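Local coordinates for protein N-acetylgalactosaminyltransferase 7 (Homo sapiens, PDB 6IWR) that belongs to the glycosyltransferases and joins a GT-A-type family 2 domain to a ricin-type beta-trefoil lectin domain, with a manganese ion in the model, at residues F332-E335 with R336-F340; F357-S360 with Y361-Q365; G433-S436 with E437-K440; F450-M454 with E455-Y459. All blocks are in the same frame, centred on the assembly; numbering follows the deposited sequence.

Contact 1. Residues F332-E335 with R336-F340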
loop_
_atom_site.group_PDB
_atom_site.type_symbol
_atom_site.label_atom_id
_atom_site.label_comp_id
_atom_site.label_asym_id
_atom_site.label_seq_id
_atom_site.Cartn_x
_atom_site.Cartn_y
_atom_site.Cartn_z
ATOM N N PHE A 332 -23.097 -20.116 -0.906
ATOM C CA PHE A 332 -23.237 -21.560 -1.060
ATOM C C PHE A 332 -24.700 -21.937 -0.821
ATOM O O PHE A 332 -25.529 -21.100 -0.444
ATOM C CB PHE A 332 -22.277 -22.326 -0.130
ATOM C CG PHE A 332 -22.538 -22.122 1.341
ATOM C CD1 PHE A 332 -22.086 -20.981 1.988
ATOM C CD2 PHE A 332 -23.204 -23.086 2.080
ATOM C CE1 PHE A 332 -22.297 -20.779 3.328
ATOM C CE2 PHE A 332 -23.425 -22.888 3.444
ATOM C CZ PHE A 332 -22.962 -21.717 4.061
ATOM N N ALA A 333 -25.002 -23.213 -1.038
ATOM C CA ALA A 333 -26.315 -23.788 -0.770
ATOM C C ALA A 333 -26.131 -25.131 -0.072
ATOM O O ALA A 333 -25.300 -25.940 -0.500
ATOM C CB ALA A 333 -27.104 -23.948 -2.080
ATOM N N ILE A 334 -26.867 -25.350 1.026
ATOM C CA ILE A 334 -26.982 -26.654 1.676
ATOM C C ILE A 334 -28.437 -26.892 1.994
ATOM O O ILE A 334 -29.194 -25.956 2.265
ATOM C CB ILE A 334 -26.214 -26.824 3.009
ATOM C CG1 ILE A 334 -25.877 -25.521 3.678
ATOM C CG2 ILE A 334 -25.002 -27.768 2.918
ATOM C CD1 ILE A 334 -24.869 -25.880 4.796
ATOM N N GLU A 335 -28.800 -28.178 2.031
ATOM C CA GLU A 335 -30.090 -28.540 2.586
ATOM C C GLU A 335 -30.124 -28.124 4.052
ATOM O O GLU A 335 -29.145 -28.285 4.785
ATOM C CB GLU A 335 -30.332 -30.031 2.421
ATOM C CG GLU A 335 -31.774 -30.449 2.528
ATOM C CD GLU A 335 -31.965 -31.517 3.588
ATOM O OE1 GLU A 335 -31.486 -31.284 4.725
ATOM O OE2 GLU A 335 -32.567 -32.585 3.269
ATOM N N ARG A 336 -31.213 -27.525 4.478
ATOM C CA ARG A 336 -31.249 -26.884 5.773
ATOM C C ARG A 336 -31.055 -27.804 6.969
ATOM O O ARG A 336 -30.389 -27.458 7.915
ATOM C CB ARG A 336 -32.536 -26.094 5.913
ATOM C CG ARG A 336 -32.533 -25.154 7.086
ATOM C CD ARG A 336 -33.925 -24.709 7.399
ATOM N NE ARG A 336 -33.966 -23.856 8.556
ATOM C CZ ARG A 336 -34.395 -24.255 9.732
ATOM N NH1 ARG A 336 -34.794 -25.495 9.880
ATOM N NH2 ARG A 336 -34.409 -23.426 10.748
ATOM N N GLU A 337 -31.670 -28.967 6.928
ATOM C CA GLU A 337 -31.508 -29.936 7.980
ATOM C C GLU A 337 -30.078 -30.425 8.058
ATOM O O GLU A 337 -29.545 -30.618 9.132
ATOM C CB GLU A 337 -32.446 -31.104 7.741
ATOM C CG GLU A 337 -33.469 -31.307 8.831
ATOM C CD GLU A 337 -34.064 -32.693 8.811
ATOM O OE1 GLU A 337 -34.475 -33.152 7.724
ATOM O OE2 GLU A 337 -34.122 -33.323 9.885
ATOM N N PHE A 338 -29.473 -30.646 6.903
ATOM C CA PHE A 338 -28.117 -31.147 6.831
ATOM C C PHE A 338 -27.097 -30.196 7.430
ATOM O O PHE A 338 -26.243 -30.606 8.180
ATOM C CB PHE A 338 -27.766 -31.421 5.385
ATOM C CG PHE A 338 -26.431 -32.039 5.200
ATOM C CD1 PHE A 338 -26.136 -33.248 5.773
ATOM C CD2 PHE A 338 -25.479 -31.414 4.450
ATOM C CE1 PHE A 338 -24.906 -33.818 5.601
ATOM C CE2 PHE A 338 -24.250 -31.982 4.266
ATOM C CZ PHE A 338 -23.963 -33.181 4.846
ATOM N N PHE A 339 -27.214 -28.916 7.117
ATOM C CA PHE A 339 -26.457 -27.894 7.815
ATOM C C PHE A 339 -26.669 -28.003 9.321
ATOM O O PHE A 339 -25.710 -27.943 10.097
ATOM C CB PHE A 339 -26.860 -26.515 7.306
ATOM C CG PHE A 339 -25.861 -25.465 7.607
ATOM C CD1 PHE A 339 -24.557 -25.815 7.880
ATOM C CD2 PHE A 339 -26.219 -24.131 7.623
ATOM C CE1 PHE A 339 -23.623 -24.850 8.149
ATOM C CE2 PHE A 339 -25.294 -23.154 7.896
ATOM C CZ PHE A 339 -23.989 -23.512 8.156
ATOM N N PHE A 340 -27.917 -28.186 9.768
ATOM C CA PHE A 340 -28.093 -28.372 11.206
ATOM C C PHE A 340 -27.466 -29.680 11.673
ATOM O O PHE A 340 -26.789 -29.703 12.710
ATOM C CB PHE A 340 -29.563 -28.273 11.605
ATOM C CG PHE A 340 -30.023 -26.867 11.735
ATOM C CD1 PHE A 340 -29.872 -26.175 12.930
ATOM C CD2 PHE A 340 -30.533 -26.196 10.636
ATOM C CE1 PHE A 340 -30.257 -24.843 13.038
ATOM C CE2 PHE A 340 -30.919 -24.882 10.735
ATOM C CZ PHE A 340 -30.787 -24.199 11.945
HETATM O O HOH W 1 -34.359 -33.206 5.196
#
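Glu335 ends a strand and caps a helix at once: its carboxylate oxygen OE1 accepts from Phe338 N at 3.0 Å, while its own carbonyl starts the helical hydrogen bonding. With no linker residue, the chain turns from strand 332-335 into helix 336-340 at 88°. Glutamate is longer than the usual capping residues, and it takes up the extra length by folding. CG points away from the backbone N (chi1 -161°), and a bend at chi2 swings the carboxylate back over the first helical turn, so that OE1 is met nearly head-on. Phe339 N donates to Glu335 O at 3.1 Å. The other oxygen, OE2, forms a salt bridge with Arg262 and also accepts a hydrogen bond from a water, 2.7 Å from Glu335 OE2. That water donates in turn to Glu337 OE1, joining two carboxylates that lie side by side in nearly parallel planes; Lys56 pairs with the far oxygen of Glu337. Ile334, a branched residue suited to the strand, faces the helix. Its CG2 reaches the edge of the Phe338 ring, 4.0 Å from CD2, whereas the placing of its CD1 near the Phe339 ring is doubtful in this model. The strand pairs with strands 236-240 and 264-274 in the central sheet of the GT-A domain, so the cap marks the point where an inner strand of the sheet passes straight into a helix. With two cationic neighbours, a bridging water and a helix N terminus beside them, the paired carboxylates can probably both remain ionised.

Contact 2. Residues F357-S360 with Y361-Q365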
loop_
_atom_site.group_PDB
_atom_site.type_symbol
_atom_site.label_atom_id
_atom_site.label_comp_id
_atom_site.label_asym_id
_atom_site.label_seq_id
_atom_site.Cartn_x
_atom_site.Cartn_y
_atom_site.Cartn_z
ATOM N N PHE A 357 -13.442 -23.106 5.460
ATOM C CA PHE A 357 -12.690 -24.327 5.587
ATOM C C PHE A 357 -13.321 -25.361 6.505
ATOM O O PHE A 357 -13.354 -26.518 6.187
ATOM C CB PHE A 357 -11.269 -24.006 6.006
ATOM C CG PHE A 357 -10.530 -23.181 5.009
ATOM C CD1 PHE A 357 -10.457 -23.572 3.700
ATOM C CD2 PHE A 357 -9.911 -22.017 5.383
ATOM C CE1 PHE A 357 -9.780 -22.817 2.780
ATOM C CE2 PHE A 357 -9.233 -21.257 4.469
ATOM C CZ PHE A 357 -9.167 -21.658 3.167
ATOM N N GLU A 358 -13.844 -24.913 7.633
ATOM C CA GLU A 358 -14.440 -25.790 8.616
ATOM C C GLU A 358 -15.666 -26.548 8.115
ATOM O O GLU A 358 -15.770 -27.741 8.326
ATOM C CB GLU A 358 -14.822 -24.969 9.837
ATOM C CG GLU A 358 -15.025 -25.779 11.092
ATOM C CD GLU A 358 -16.456 -25.828 11.550
ATOM O OE1 GLU A 358 -17.243 -24.981 11.146
ATOM O OE2 GLU A 358 -16.794 -26.729 12.316
ATOM N N ILE A 359 -16.567 -25.858 7.421
ATOM C CA ILE A 359 -17.733 -26.495 6.819
ATOM C C ILE A 359 -17.315 -27.392 5.664
ATOM O O ILE A 359 -17.898 -28.469 5.476
ATOM C CB ILE A 359 -18.756 -25.420 6.389
ATOM C CG1 ILE A 359 -20.104 -26.046 6.030
ATOM C CG2 ILE A 359 -18.247 -24.633 5.195
ATOM C CD1 ILE A 359 -20.834 -26.622 7.182
ATOM N N SER A 360 -16.291 -26.991 4.891
ATOM C CA SER A 360 -15.774 -27.858 3.824
ATOM C C SER A 360 -15.257 -29.187 4.372
ATOM O O SER A 360 -15.653 -30.258 3.898
ATOM C CB SER A 360 -14.659 -27.159 3.051
ATOM O OG SER A 360 -15.112 -25.958 2.473
ATOM N N TYR A 361 -14.341 -29.144 5.347
ATOM C CA TYR A 361 -13.832 -30.395 5.903
ATOM C C TYR A 361 -14.971 -31.225 6.502
ATOM O O TYR A 361 -15.099 -32.413 6.188
ATOM C CB TYR A 361 -12.723 -30.127 6.928
ATOM C CG TYR A 361 -11.619 -29.219 6.415
ATOM C CD1 TYR A 361 -11.108 -29.366 5.137
ATOM C CD2 TYR A 361 -11.108 -28.200 7.215
ATOM C CE1 TYR A 361 -10.110 -28.534 4.673
ATOM C CE2 TYR A 361 -10.114 -27.359 6.770
ATOM C CZ TYR A 361 -9.612 -27.523 5.499
ATOM O OH TYR A 361 -8.621 -26.670 5.041
ATOM N N LYS A 362 -15.843 -30.609 7.320
ATOM C CA LYS A 362 -17.002 -31.348 7.842
ATOM C C LYS A 362 -17.749 -32.082 6.729
ATOM O O LYS A 362 -18.034 -33.284 6.838
ATOM C CB LYS A 362 -17.981 -30.424 8.584
ATOM C CG LYS A 362 -17.536 -30.039 9.966
ATOM C CD LYS A 362 -18.690 -29.780 10.910
ATOM C CE LYS A 362 -19.163 -28.342 10.841
ATOM N NZ LYS A 362 -19.379 -27.786 12.198
ATOM N N ILE A 363 -18.115 -31.363 5.661
ATOM C CA ILE A 363 -18.938 -31.989 4.633
ATOM C C ILE A 363 -18.207 -33.187 4.037
ATOM O O ILE A 363 -18.770 -34.283 3.885
ATOM C CB ILE A 363 -19.312 -30.977 3.545
ATOM C CG1 ILE A 363 -20.304 -29.972 4.088
ATOM C CG2 ILE A 363 -19.863 -31.700 2.349
ATOM C CD1 ILE A 363 -20.599 -28.848 3.112
ATOM N N TRP A 364 -16.944 -32.986 3.676
ATOM C CA TRP A 364 -16.222 -34.012 2.944
ATOM C C TRP A 364 -15.909 -35.204 3.838
ATOM O O TRP A 364 -16.193 -36.355 3.477
ATOM C CB TRP A 364 -14.944 -33.423 2.364
ATOM C CG TRP A 364 -15.086 -32.794 1.023
ATOM C CD1 TRP A 364 -14.754 -31.518 0.679
ATOM C CD2 TRP A 364 -15.538 -33.427 -0.179
ATOM N NE1 TRP A 364 -14.967 -31.312 -0.653
ATOM C CE2 TRP A 364 -15.455 -32.460 -1.211
ATOM C CE3 TRP A 364 -15.989 -34.719 -0.490
ATOM C CZ2 TRP A 364 -15.845 -32.731 -2.526
ATOM C CZ3 TRP A 364 -16.359 -34.997 -1.789
ATOM C CH2 TRP A 364 -16.280 -34.005 -2.801
ATOM N N GLN A 365 -15.328 -34.952 5.012
ATOM C CA GLN A 365 -14.878 -36.035 5.865
ATOM C C GLN A 365 -16.016 -36.772 6.545
ATOM O O GLN A 365 -15.804 -37.882 7.039
ATOM C CB GLN A 365 -13.909 -35.509 6.911
ATOM C CG GLN A 365 -12.554 -35.163 6.336
ATOM C CD GLN A 365 -11.690 -34.461 7.346
ATOM O OE1 GLN A 365 -11.260 -35.068 8.332
ATOM N NE2 GLN A 365 -11.451 -33.170 7.125
#
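Lys362 NZ is gripped by two acceptors, Glu358 OE2 at 2.8 Å from NZ in a salt bridge one helical turn back, and the carbonyl of Leu344. The lysine comes in on the syn side of OE2, somewhat out of the carboxylate plane, after its chain bends at chi3 and chi4. The glutamate bends to meet it at chi2 (-111°), and its second oxygen, OE1, accepts from Asp346 N. Two long, flexible residues four apart on a helix can meet in this way, and the outside partners give the buried pair further polar company. The backbone beneath is a regular alpha helix, 355-365, in which Tyr361 N donates to Phe357 O at 2.9 Å and Trp364 N to Ser360 O at 3.0 Å. It is a buried helix of the glycosyltransferase part of the chain, packed against helices 336-342, 400-412 and 450-457. Phe357 O also lies over one face of the Tyr361 ring, near its rim. The two aromatic side chains run alongside each other, Phe357 CB touching Tyr361 CE2 at 3.6 Å, and the phenol ring is further met by Trp296 and Phe450. Around the helix, Ile359 CG1 packs obliquely on Ile363 CD1 at 4.1 Å, giving an aliphatic strip that faces Leu342. The small Ser360 keeps its hydroxyl beside the backbone, bonded to Asn356 O, while Trp364 NE1 finds the carbonyl of Ser324.

Contact 3. Residues G433-S436 with E437-K440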
loop_
_atom_site.group_PDB
_atom_site.type_symbol
_atom_site.label_atom_id
_atom_site.label_comp_id
_atom_site.label_asym_id
_atom_site.label_seq_id
_atom_site.Cartn_x
_atom_site.Cartn_y
_atom_site.Cartn_z
ATOM N N GLY A 433 -9.418 -22.474 22.825
ATOM C CA GLY A 433 -10.726 -22.619 23.434
ATOM C C GLY A 433 -11.203 -24.049 23.453
ATOM O O GLY A 433 -10.565 -24.968 22.952
ATOM N N ASP A 434 -12.384 -24.242 24.016
ATOM C CA ASP A 434 -12.940 -25.581 24.151
ATOM C C ASP A 434 -13.310 -26.164 22.791
ATOM O O ASP A 434 -14.090 -25.572 22.046
ATOM C CB ASP A 434 -14.160 -25.536 25.052
ATOM C CG ASP A 434 -14.596 -26.903 25.495
ATOM O OD1 ASP A 434 -14.179 -27.901 24.872
ATOM O OD2 ASP A 434 -15.367 -26.979 26.467
ATOM N N ILE A 435 -12.772 -27.345 22.472
ATOM C CA ILE A 435 -13.000 -27.977 21.170
ATOM C C ILE A 435 -13.559 -29.386 21.391
ATOM O O ILE A 435 -13.719 -30.169 20.448
ATOM C CB ILE A 435 -11.696 -27.934 20.324
ATOM C CG1 ILE A 435 -12.034 -27.586 18.895
ATOM C CG2 ILE A 435 -10.804 -29.195 20.388
ATOM C CD1 ILE A 435 -12.447 -26.164 18.746
ATOM N N SER A 436 -13.904 -29.695 22.645
ATOM C CA SER A 436 -14.425 -31.011 23.021
ATOM C C SER A 436 -15.594 -31.448 22.149
ATOM O O SER A 436 -15.559 -32.514 21.524
ATOM C CB SER A 436 -14.870 -30.991 24.487
ATOM O OG SER A 436 -13.823 -30.554 25.310
ATOM N N GLU A 437 -16.677 -30.669 22.160
ATOM C CA GLU A 437 -17.880 -31.095 21.455
ATOM C C GLU A 437 -17.598 -31.284 19.973
ATOM O O GLU A 437 -18.081 -32.236 19.357
ATOM C CB GLU A 437 -19.004 -30.086 21.676
ATOM C CG GLU A 437 -19.340 -29.844 23.136
ATOM C CD GLU A 437 -20.393 -28.762 23.331
ATOM O OE1 GLU A 437 -20.033 -27.566 23.373
ATOM O OE2 GLU A 437 -21.592 -29.097 23.442
ATOM N N LEU A 438 -16.781 -30.412 19.388
ATOM C CA LEU A 438 -16.431 -30.586 17.987
ATOM C C LEU A 438 -15.696 -31.897 17.766
ATOM O O LEU A 438 -15.983 -32.624 16.807
ATOM C CB LEU A 438 -15.607 -29.396 17.507
ATOM C CG LEU A 438 -16.530 -28.222 17.201
ATOM C CD1 LEU A 438 -16.014 -27.015 17.927
ATOM C CD2 LEU A 438 -16.581 -27.944 15.690
ATOM N N LYS A 439 -14.744 -32.222 18.642
ATOM C CA LYS A 439 -14.051 -33.500 18.511
ATOM C C LYS A 439 -14.988 -34.684 18.751
ATOM O O LYS A 439 -14.888 -35.699 18.051
ATOM C CB LYS A 439 -12.857 -33.542 19.456
ATOM C CG LYS A 439 -11.519 -33.337 18.750
ATOM C CD LYS A 439 -10.459 -32.734 19.672
ATOM C CE LYS A 439 -9.099 -33.299 19.315
ATOM N NZ LYS A 439 -8.952 -33.579 17.840
ATOM N N LYS A 440 -15.921 -34.571 19.704
ATOM C CA LYS A 440 -16.892 -35.645 19.891
ATOM C C LYS A 440 -17.807 -35.796 18.673
ATOM O O LYS A 440 -18.176 -36.923 18.299
ATOM C CB LYS A 440 -17.709 -35.402 21.153
ATOM C CG LYS A 440 -18.691 -36.502 21.449
ATOM C CD LYS A 440 -19.215 -36.394 22.873
ATOM C CE LYS A 440 -20.657 -36.873 22.993
ATOM N NZ LYS A 440 -20.850 -38.198 22.397
#
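The first turn of helix 436-444 opens at Ile435, the N-cap residue, whose carbonyl O accepts from Lys439 N at 2.9 Å. Next in line, Ser436 O takes Lys440 N at 2.8 Å, so the helical pattern is established at once. An isoleucine side chain has no polar atom to offer at the N-cap; the residue before it forms a turn of its own. Asp434 OD1 receives Ser436 N at 2.9 Å, nearly along its C-O axis, and also the hydroxyl Ser436 OG, 2.7 Å from OD1, on its syn side and close to the carboxylate plane. Ser436 keeps OG beside its own backbone N (chi1 -54°), which lets both donors of one residue converge on a single oxygen. Two such bonds fix the rotation of the aspartate on an otherwise exposed surface. Ile435 does the apolar work: its CD1 touches Leu438 CD1 at 3.8 Å, and its CG2 lies against the aliphatic stem of Lys439, 3.6 Å from CD. Both Ile435 and Leu438 also rest on Arg407 of helix 400-412, while a guanidinium nitrogen of Arg407 donates to Asp434 O. Lys439 is long enough to reach Glu410 O of the same neighbouring helix, and Lys440 forms a salt bridge with Asp444 one turn on. An aspartate bonded to the backbone N two residues on is an Asx turn, here placed at the N terminus of an alpha helix.

Contact 4. Residues F450-M454 with E455-Y459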
loop_
_atom_site.group_PDB
_atom_site.type_symbol
_atom_site.label_atom_id
_atom_site.label_comp_id
_atom_site.label_asym_id
_atom_site.label_seq_id
_atom_site.Cartn_x
_atom_site.Cartn_y
_atom_site.Cartn_z
ATOM N N PHE A 450 -8.262 -36.869 7.921
ATOM C CA PHE A 450 -7.772 -35.853 7.017
ATOM C C PHE A 450 -6.790 -36.446 6.017
ATOM O O PHE A 450 -6.582 -35.878 4.938
ATOM C CB PHE A 450 -7.152 -34.700 7.799
ATOM C CG PHE A 450 -6.973 -33.448 6.972
ATOM C CD1 PHE A 450 -8.057 -32.675 6.613
ATOM C CD2 PHE A 450 -5.723 -33.076 6.526
ATOM C CE1 PHE A 450 -7.902 -31.547 5.839
ATOM C CE2 PHE A 450 -5.556 -31.952 5.751
ATOM C CZ PHE A 450 -6.643 -31.178 5.420
ATOM N N LYS A 451 -6.194 -37.586 6.344
ATOM C CA LYS A 451 -5.260 -38.227 5.431
ATOM C C LYS A 451 -5.995 -38.790 4.204
ATOM O O LYS A 451 -5.555 -38.610 3.057
ATOM C CB LYS A 451 -4.494 -39.303 6.212
ATOM C CG LYS A 451 -3.215 -39.840 5.587
ATOM C CD LYS A 451 -2.256 -38.731 5.176
ATOM C CE LYS A 451 -1.135 -39.275 4.284
ATOM N NZ LYS A 451 -0.281 -38.196 3.722
ATOM N N TRP A 452 -7.138 -39.456 4.422
ATOM C CA TRP A 452 -7.996 -39.833 3.295
ATOM C C TRP A 452 -8.348 -38.611 2.464
ATOM O O TRP A 452 -8.164 -38.591 1.242
ATOM C CB TRP A 452 -9.265 -40.530 3.791
ATOM C CG TRP A 452 -10.331 -40.675 2.741
ATOM C CD1 TRP A 452 -10.522 -41.730 1.874
ATOM C CD2 TRP A 452 -11.361 -39.730 2.448
ATOM N NE1 TRP A 452 -11.604 -41.486 1.064
ATOM C CE2 TRP A 452 -12.128 -40.258 1.386
ATOM C CE3 TRP A 452 -11.687 -38.467 2.954
ATOM C CZ2 TRP A 452 -13.212 -39.568 0.834
ATOM C CZ3 TRP A 452 -12.767 -37.790 2.410
ATOM C CH2 TRP A 452 -13.521 -38.343 1.366
ATOM N N PHE A 453 -8.844 -37.575 3.121
ATOM C CA PHE A 453 -9.266 -36.375 2.408
ATOM C C PHE A 453 -8.157 -35.846 1.503
ATOM O O PHE A 453 -8.401 -35.537 0.331
ATOM C CB PHE A 453 -9.706 -35.328 3.423
ATOM C CG PHE A 453 -10.061 -34.008 2.832
ATOM C CD1 PHE A 453 -11.207 -33.863 2.056
ATOM C CD2 PHE A 453 -9.265 -32.890 3.087
ATOM C CE1 PHE A 453 -11.552 -32.620 1.546
ATOM C CE2 PHE A 453 -9.593 -31.643 2.566
ATOM C CZ PHE A 453 -10.741 -31.504 1.796
ATOM N N MET A 454 -6.925 -35.758 2.020
ATOM C CA MET A 454 -5.838 -35.179 1.240
ATOM C C MET A 454 -5.438 -36.068 0.070
ATOM O O MET A 454 -4.894 -35.584 -0.931
ATOM C CB MET A 454 -4.627 -34.920 2.129
ATOM C CG MET A 454 -4.618 -33.583 2.878
ATOM S SD MET A 454 -4.710 -32.164 1.763
ATOM C CE MET A 454 -6.396 -31.774 2.182
ATOM N N GLU A 455 -5.691 -37.361 0.172
ATOM C CA GLU A 455 -5.182 -38.284 -0.825
ATOM C C GLU A 455 -6.225 -38.675 -1.865
ATOM O O GLU A 455 -5.855 -39.035 -2.989
ATOM C CB GLU A 455 -4.607 -39.518 -0.115
ATOM C CG GLU A 455 -3.306 -39.161 0.633
ATOM C CD GLU A 455 -2.660 -40.343 1.346
ATOM O OE1 GLU A 455 -3.277 -41.420 1.415
ATOM O OE2 GLU A 455 -1.528 -40.198 1.840
ATOM N N GLU A 456 -7.510 -38.566 -1.527
ATOM C CA GLU A 456 -8.613 -38.948 -2.398
ATOM C C GLU A 456 -9.316 -37.748 -3.026
ATOM O O GLU A 456 -9.558 -37.738 -4.239
ATOM C CB GLU A 456 -9.619 -39.793 -1.603
ATOM C CG GLU A 456 -10.843 -40.226 -2.389
ATOM C CD GLU A 456 -10.480 -40.987 -3.641
ATOM O OE1 GLU A 456 -11.183 -40.816 -4.666
ATOM O OE2 GLU A 456 -9.487 -41.740 -3.591
ATOM N N ILE A 457 -9.673 -36.731 -2.245
ATOM C CA ILE A 457 -10.435 -35.645 -2.830
ATOM C C ILE A 457 -9.628 -34.341 -3.009
ATOM O O ILE A 457 -9.954 -33.560 -3.916
ATOM C CB ILE A 457 -11.763 -35.403 -2.068
ATOM C CG1 ILE A 457 -11.612 -34.352 -1.004
ATOM C CG2 ILE A 457 -12.385 -36.711 -1.508
ATOM C CD1 ILE A 457 -12.202 -33.041 -1.459
ATOM N N ALA A 458 -8.539 -34.123 -2.260
ATOM C CA ALA A 458 -7.734 -32.899 -2.370
ATOM C C ALA A 458 -6.311 -33.181 -2.870
ATOM O O ALA A 458 -5.374 -32.418 -2.620
ATOM C CB ALA A 458 -7.685 -32.147 -1.045
ATOM N N TYR A 459 -6.182 -34.257 -3.650
ATOM C CA TYR A 459 -4.956 -34.822 -4.210
ATOM C C TYR A 459 -4.115 -33.839 -5.031
ATOM O O TYR A 459 -2.992 -34.190 -5.394
ATOM C CB TYR A 459 -5.351 -36.020 -5.082
ATOM C CG TYR A 459 -6.367 -35.584 -6.116
ATOM C CD1 TYR A 459 -5.962 -34.917 -7.262
ATOM C CD2 TYR A 459 -7.734 -35.778 -5.922
ATOM C CE1 TYR A 459 -6.865 -34.491 -8.195
ATOM C CE2 TYR A 459 -8.646 -35.350 -6.858
ATOM C CZ TYR A 459 -8.204 -34.697 -7.995
ATOM O OH TYR A 459 -9.097 -34.244 -8.953
#
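The indole of Trp452 forms a shelf for Glu456 from the next turn. Glu456 CB sits over one face of its five-membered ring, 4.0 Å from the centroid in a CH-pi contact, while Ile457 CG2 touches the far end of the six-membered ring at CH2, 3.5 Å away. The approach of the other branch of Ile457 to the Phe453 ring is doubtful in this model. Both aromatic residues swing CG away from the backbone N (chi1 167° for Trp452 and 175° for Phe453), sending their rings mainly outward with a slight lean toward the following turn. The small Ala458 fits a hollow between neighbours; its CB lies over one face of the Phe453 ring, 4.1 Å from CE2, and meets Met454 CE at 3.5 Å. Here the helix 450-457 widens into a pi-type turn, where Phe453 O accepts both Ile457 N at 3.1 Å and Ala458 N at 3.0 Å, the second being the five-residue bond of a pi turn. The flexible thioether of Met454 bends at chi2 and chi3 to follow that surface and also packs on Trp296 and Trp298. On the outer side Lys451 pairs with Glu455, a salt bridge whose details are uncertain in this model, and Lys451 NZ also reaches Tyr416 OH. On the inner side Phe453 meets the indole of Trp364, and Ile457 packs on that same ring.

How the contacts relate
All four contacts are local and lie in series along the chain, so none nests within or crosses another. Contact 1 takes the chain from the central sheet of the GT-A domain into helix 336-342. Helix 355-365, the next helix, carries contact 2, which touches contact 1 where Phe339 meets Ile359. Contact 3 starts helix 436-444 and reaches back to contact 2 through Leu438 beside Glu358. After that helix, contact 4 closes helix 450-457 and returns to contact 2, its Phe450, Phe453 and Ile457 meeting Tyr361, Trp364 and Gln365. Contact 2 is therefore the hub, about 12 to 15 Å between centres from each of the others.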